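Local coordinates for regulatory protein SWI6 (Saccharomyces cerevisiae, PDB 2XFV) that serves as a component shared by the SBF and MBF complexes, which control cell-cycle-dependent transcription, and is represented here by its amino-terminal domain, at residues 4-9 and 16-21; 28-33 and 79-84. All coordinates share one frame; numbering follows the deposited sequence.

Contact 1: 4-9 and 16-21; sequences EVVRYL and PLTLTR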
# COMPACT_ATOMS: atom_id res chain seq x y z
N GLU A 4 10.16 -16.31 -1.70
CA GLU A 4 9.16 -16.16 -2.74
C GLU A 4 7.72 -16.34 -2.24
O GLU A 4 7.45 -17.20 -1.42
CB GLU A 4 9.47 -17.16 -3.85
CG GLU A 4 8.75 -16.90 -5.14
CD GLU A 4 9.36 -17.67 -6.28
OE1 GLU A 4 10.32 -17.15 -6.89
OE2 GLU A 4 8.89 -18.79 -6.57
N VAL A 5 6.82 -15.50 -2.75
CA VAL A 5 5.39 -15.68 -2.51
C VAL A 5 4.66 -15.47 -3.83
O VAL A 5 5.01 -14.59 -4.61
CB VAL A 5 4.84 -14.71 -1.44
CG1 VAL A 5 5.09 -13.27 -1.85
CG2 VAL A 5 3.35 -14.95 -1.21
N VAL A 6 3.67 -16.31 -4.09
CA VAL A 6 2.88 -16.15 -5.32
C VAL A 6 1.39 -16.05 -5.01
O VAL A 6 0.88 -16.74 -4.12
CB VAL A 6 3.13 -17.30 -6.34
CG1 VAL A 6 2.71 -18.64 -5.76
CG2 VAL A 6 2.41 -17.02 -7.65
N ARG A 7 0.70 -15.18 -5.73
CA ARG A 7 -0.75 -15.05 -5.63
C ARG A 7 -1.32 -15.04 -7.04
O ARG A 7 -0.59 -14.79 -8.00
CB ARG A 7 -1.10 -13.76 -4.89
CG ARG A 7 -0.63 -13.73 -3.44
CD ARG A 7 -1.49 -14.67 -2.58
NE ARG A 7 -0.71 -15.36 -1.55
CZ ARG A 7 -0.37 -14.83 -0.38
NH1 ARG A 7 -0.75 -13.59 -0.09
NH2 ARG A 7 0.33 -15.53 0.50
N TYR A 8 -2.62 -15.31 -7.17
CA TYR A 8 -3.24 -15.43 -8.49
C TYR A 8 -4.44 -14.50 -8.63
O TYR A 8 -5.16 -14.24 -7.66
CB TYR A 8 -3.70 -16.88 -8.74
CG TYR A 8 -2.55 -17.85 -8.69
CD1 TYR A 8 -1.84 -18.18 -9.85
CD2 TYR A 8 -2.14 -18.41 -7.49
CE1 TYR A 8 -0.77 -19.06 -9.80
CE2 TYR A 8 -1.07 -19.30 -7.44
CZ TYR A 8 -0.39 -19.61 -8.59
OH TYR A 8 0.67 -20.49 -8.54
N LEU A 9 -4.68 -14.02 -9.85
CA LEU A 9 -5.87 -13.22 -10.12
C LEU A 9 -6.47 -13.56 -11.47
O LEU A 9 -6.05 -14.52 -12.12
CB LEU A 9 -5.55 -11.72 -10.04
CG LEU A 9 -4.38 -11.25 -10.88
CD1 LEU A 9 -4.71 -9.95 -11.60
CD2 LEU A 9 -3.15 -11.08 -10.00
N PRO A 16 -0.68 -15.24 -12.63
CA PRO A 16 0.15 -15.22 -11.43
C PRO A 16 0.92 -13.91 -11.25
O PRO A 16 1.39 -13.31 -12.22
CB PRO A 16 1.16 -16.34 -11.71
CG PRO A 16 1.35 -16.27 -13.20
CD PRO A 16 0.01 -15.85 -13.78
N LEU A 17 1.04 -13.47 -10.01
CA LEU A 17 2.04 -12.46 -9.68
C LEU A 17 2.97 -13.07 -8.63
O LEU A 17 2.51 -13.43 -7.54
CB LEU A 17 1.44 -11.14 -9.19
CG LEU A 17 2.53 -10.10 -8.83
CD1 LEU A 17 3.53 -9.90 -10.01
CD2 LEU A 17 1.93 -8.76 -8.39
N THR A 18 4.24 -13.22 -8.98
CA THR A 18 5.25 -13.77 -8.06
C THR A 18 6.17 -12.66 -7.54
O THR A 18 6.79 -11.93 -8.32
CB THR A 18 6.11 -14.85 -8.75
OG1 THR A 18 5.26 -15.91 -9.21
CG2 THR A 18 7.15 -15.43 -7.78
N LEU A 19 6.26 -12.53 -6.21
CA LEU A 19 7.28 -11.69 -5.60
C LEU A 19 8.47 -12.56 -5.22
O LEU A 19 8.36 -13.46 -4.39
CB LEU A 19 6.73 -10.96 -4.36
CG LEU A 19 5.47 -10.13 -4.60
CD1 LEU A 19 5.05 -9.38 -3.32
CD2 LEU A 19 5.68 -9.14 -5.76
N THR A 20 9.61 -12.29 -5.85
CA THR A 20 10.85 -13.01 -5.60
C THR A 20 11.85 -12.02 -5.01
O THR A 20 12.25 -11.06 -5.68
CB THR A 20 11.42 -13.61 -6.91
OG1 THR A 20 10.47 -14.53 -7.47
CG2 THR A 20 12.75 -14.35 -6.66
N ARG A 21 12.22 -12.22 -3.74
CA ARG A 21 13.14 -11.30 -3.04
C ARG A 21 14.52 -11.95 -2.82
O ARG A 21 14.60 -13.11 -2.45
CB ARG A 21 12.54 -10.90 -1.67
CG ARG A 21 13.18 -9.64 -1.05
CD ARG A 21 12.60 -9.31 0.35
NE ARG A 21 13.21 -10.17 1.36
CZ ARG A 21 14.17 -9.80 2.20
NH1 ARG A 21 14.68 -10.67 3.06
NH2 ARG A 21 14.64 -8.55 2.18

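Contact 2: 28-33 and 79-84; sequences FLLKHF and LWIELE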
# COMPACT_ATOMS: atom_id res chain seq x y z
N PHE A 28 13.63 -7.07 -5.41
CA PHE A 28 12.63 -8.00 -5.98
C PHE A 28 12.83 -8.14 -7.48
O PHE A 28 13.18 -7.17 -8.15
CB PHE A 28 11.21 -7.46 -5.73
CG PHE A 28 10.79 -7.50 -4.28
CD1 PHE A 28 10.02 -8.56 -3.80
CD2 PHE A 28 11.17 -6.50 -3.40
CE1 PHE A 28 9.62 -8.60 -2.47
CE2 PHE A 28 10.80 -6.54 -2.07
CZ PHE A 28 10.02 -7.59 -1.60
N LEU A 29 12.60 -9.33 -8.03
CA LEU A 29 12.82 -9.55 -9.45
C LEU A 29 11.81 -8.80 -10.32
O LEU A 29 10.60 -8.93 -10.13
CB LEU A 29 12.74 -11.07 -9.74
CG LEU A 29 13.37 -11.63 -11.00
CD1 LEU A 29 14.89 -11.37 -11.04
CD2 LEU A 29 13.05 -13.15 -11.10
N LEU A 30 12.31 -8.01 -11.27
CA LEU A 30 11.44 -7.18 -12.12
C LEU A 30 10.53 -8.01 -13.02
O LEU A 30 9.36 -7.67 -13.21
CB LEU A 30 12.27 -6.24 -13.00
CG LEU A 30 11.48 -5.42 -14.04
CD1 LEU A 30 10.55 -4.42 -13.34
CD2 LEU A 30 12.42 -4.69 -15.03
N LYS A 31 11.06 -9.08 -13.61
CA LYS A 31 10.36 -9.71 -14.73
C LYS A 31 8.93 -10.14 -14.40
O LYS A 31 8.04 -10.07 -15.26
CB LYS A 31 11.15 -10.91 -15.29
CG LYS A 31 11.22 -12.07 -14.34
CD LYS A 31 11.32 -13.42 -15.06
CE LYS A 31 12.69 -13.64 -15.65
NZ LYS A 31 12.90 -15.08 -16.01
N HIS A 32 8.71 -10.61 -13.17
CA HIS A 32 7.39 -11.08 -12.74
C HIS A 32 6.27 -10.03 -12.84
O HIS A 32 5.10 -10.39 -12.94
CB HIS A 32 7.43 -11.60 -11.28
CG HIS A 32 8.28 -12.82 -11.10
ND1 HIS A 32 8.33 -13.84 -12.03
CD2 HIS A 32 9.10 -13.19 -10.09
CE1 HIS A 32 9.16 -14.78 -11.60
NE2 HIS A 32 9.64 -14.41 -10.43
N PHE A 33 6.64 -8.76 -12.80
CA PHE A 33 5.66 -7.66 -12.85
C PHE A 33 5.25 -7.28 -14.27
O PHE A 33 4.23 -6.62 -14.47
CB PHE A 33 6.26 -6.39 -12.20
CG PHE A 33 6.31 -6.43 -10.70
CD1 PHE A 33 5.25 -5.96 -9.94
CD2 PHE A 33 7.45 -6.91 -10.04
CE1 PHE A 33 5.29 -5.98 -8.55
CE2 PHE A 33 7.50 -6.92 -8.65
CZ PHE A 33 6.43 -6.47 -7.91
N LEU A 79 17.46 -8.07 -13.94
CA LEU A 79 17.00 -6.79 -13.39
C LEU A 79 16.14 -6.92 -12.14
O LEU A 79 15.26 -7.79 -12.07
CB LEU A 79 16.23 -6.00 -14.46
CG LEU A 79 17.00 -5.74 -15.76
CD1 LEU A 79 16.13 -4.91 -16.71
CD2 LEU A 79 18.34 -5.04 -15.47
N TRP A 80 16.39 -6.03 -11.17
CA TRP A 80 15.75 -6.05 -9.85
C TRP A 80 15.24 -4.66 -9.48
O TRP A 80 15.76 -3.65 -9.96
CB TRP A 80 16.77 -6.52 -8.80
CG TRP A 80 17.28 -7.94 -9.04
CD1 TRP A 80 18.27 -8.32 -9.92
CD2 TRP A 80 16.86 -9.13 -8.36
NE1 TRP A 80 18.45 -9.70 -9.85
CE2 TRP A 80 17.62 -10.21 -8.89
CE3 TRP A 80 15.92 -9.39 -7.34
CZ2 TRP A 80 17.45 -11.54 -8.45
CZ3 TRP A 80 15.75 -10.72 -6.91
CH2 TRP A 80 16.52 -11.77 -7.46
N ILE A 81 14.22 -4.59 -8.61
CA ILE A 81 13.72 -3.29 -8.13
C ILE A 81 13.79 -3.18 -6.60
O ILE A 81 13.83 -4.18 -5.90
CB ILE A 81 12.26 -3.02 -8.58
CG1 ILE A 81 11.31 -4.10 -8.04
CG2 ILE A 81 12.21 -2.90 -10.11
CD1 ILE A 81 9.80 -3.80 -8.32
N GLU A 82 13.81 -1.94 -6.09
CA GLU A 82 13.86 -1.73 -4.65
C GLU A 82 12.56 -2.11 -3.96
O GLU A 82 11.51 -2.13 -4.59
CB GLU A 82 14.19 -0.26 -4.33
CG GLU A 82 15.51 0.17 -4.95
CD GLU A 82 16.30 1.12 -4.09
OE1 GLU A 82 15.75 2.18 -3.72
OE2 GLU A 82 17.47 0.81 -3.80
N LEU A 83 12.64 -2.41 -2.67
CA LEU A 83 11.46 -2.71 -1.85
C LEU A 83 10.40 -1.62 -1.96
O LEU A 83 9.21 -1.90 -2.09
CB LEU A 83 11.89 -2.85 -0.38
CG LEU A 83 10.81 -2.84 0.73
CD1 LEU A 83 9.92 -4.09 0.65
CD2 LEU A 83 11.47 -2.73 2.10
N GLU A 84 10.82 -0.36 -1.86
CA GLU A 84 9.83 0.73 -1.89
C GLU A 84 9.11 0.82 -3.23
O GLU A 84 7.91 1.14 -3.28
CB GLU A 84 10.46 2.06 -1.51
CG GLU A 84 10.69 2.15 -0.00
CD GLU A 84 11.18 3.51 0.46
OE1 GLU A 84 10.88 4.53 -0.21
OE2 GLU A 84 11.84 3.54 1.52
O HOH W 1 13.93 -9.44 -13.84

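Contact 1: 4-9 and 16-21
Glu4 sets its CG anti to the backbone N (chi1 -165°) and stays extended beyond it, while Thr20 holds OG1 beside its own backbone N (chi1 -60°), and the two groups meet on one face of an antiparallel beta hairpin. The side chains lie side by side, and Thr20 OG1 donates a 2.7 Å hydrogen bond to Glu4 OE1. The donor arrives on the anti side of the carboxylate, 32° out of its plane. His32 makes a second, weak bond to the same hydroxyl, so an alanine at Thr20 would probably leave the Glu4 carboxylate without its hydroxyl mate and freer to turn, and take away the weak bond to His32. Farther along this face, Glu4 CG rests on Thr18 CG2 at 3.4 Å, and the other branch of the threonine, Thr18 OG1, comes equally close to Val6 CG2. Tyr8 then brings CE1 to within 3.8 Å of Pro16 CB, the two side chains crossing at a slant.

The reverse face carries Val5, Arg7, Leu17 and Leu19. Leu19 lies beside Val5 and touches Phe28 and Phe33, whereas Arg7 leads off to a salt bridge with Asp101 and a hydrogen bond to Leu98 O. The second subunit touches this end of the hairpin: its Phe105 packs on Val5 and its Glu107 accepts a hydrogen bond from Glu4 N. Between the faces, Val5 and Leu19 exchange two backbone hydrogen bonds, and Arg7 and Leu17 do the same; in the latter pair Leu17 N meets Arg7 O at 2.9 Å.

Contact 2: 28-33 and 79-84
Phe28 and Ile81 pair through two backbone hydrogen bonds, Phe28 N to Ile81 O at 2.9 Å and Ile81 N to Phe28 O at 2.8 Å, and their side chains turn to one tightly packed face of the short antiparallel sheet. Ile81 keeps CG1 between its backbone N and carbonyl carbon (chi1 60°), beside Phe28 CB, and the extended second torsion (chi2 173°) carries CD1 on to Phe33 CE2, 3.9 Å away. Its other branch, CG2, meets Leu30 CD1, the two side chains crossing at about a right angle. At the far end Leu83 CD1 sits at the edge of the Phe28 ring, 3.8 Å from CE2. Cys86 of helix 83-92 touches Phe28, Phe33 and Ile81, and Phe105 of the second subunit meets the Phe28 ring edge-to-face.

The opposite face is closely packed too: Trp80 CE3 comes within 3.3 Å of Phe28 C, and Leu29 CD1 lies over one face of the indole, 3.7 Å from the centroid of its six-membered ring, in a CH-pi contact. The indole NE1 donates a hydrogen bond to Asp74 OD2. More open is the Leu29 and Leu79 end, where both residues are only partly covered and a water enters beside exposed Lys31. Leu79 O accepts two hydrogen bonds, from Leu30 N at 3.1 Å, the donor tilted 29° from the carbonyl plane, and from this water, which bridges it to Lys31 N. With strand 72-73 on the other flank of 79-81, and two helices in the intervening chain, the strand order 1-3-2 is that of a winged helix, consistent with the family's place in the helix-turn-helix clan.

Overall arrangement
From the N terminus the chain first makes the hairpin of contact 1, which closes a short loop between 4-9 and 16-21 before contact 2 opens. A brief connection then leads from strand 15-22 into strand 28-29. Contact 2 closes a much longer loop, bringing 79-84 back to 28-33 after helices 34-43 and 57-67 and strand 72-73. The two loops therefore follow in series and neither encloses the other. They are joined side to side, with Thr20 O probably hydrogen-bonded to Leu29 N and Thr18 and Leu17 packed on His32, tying the hairpin to the winged-helix-like sheet and its helices. Both contacts also touch the second subunit.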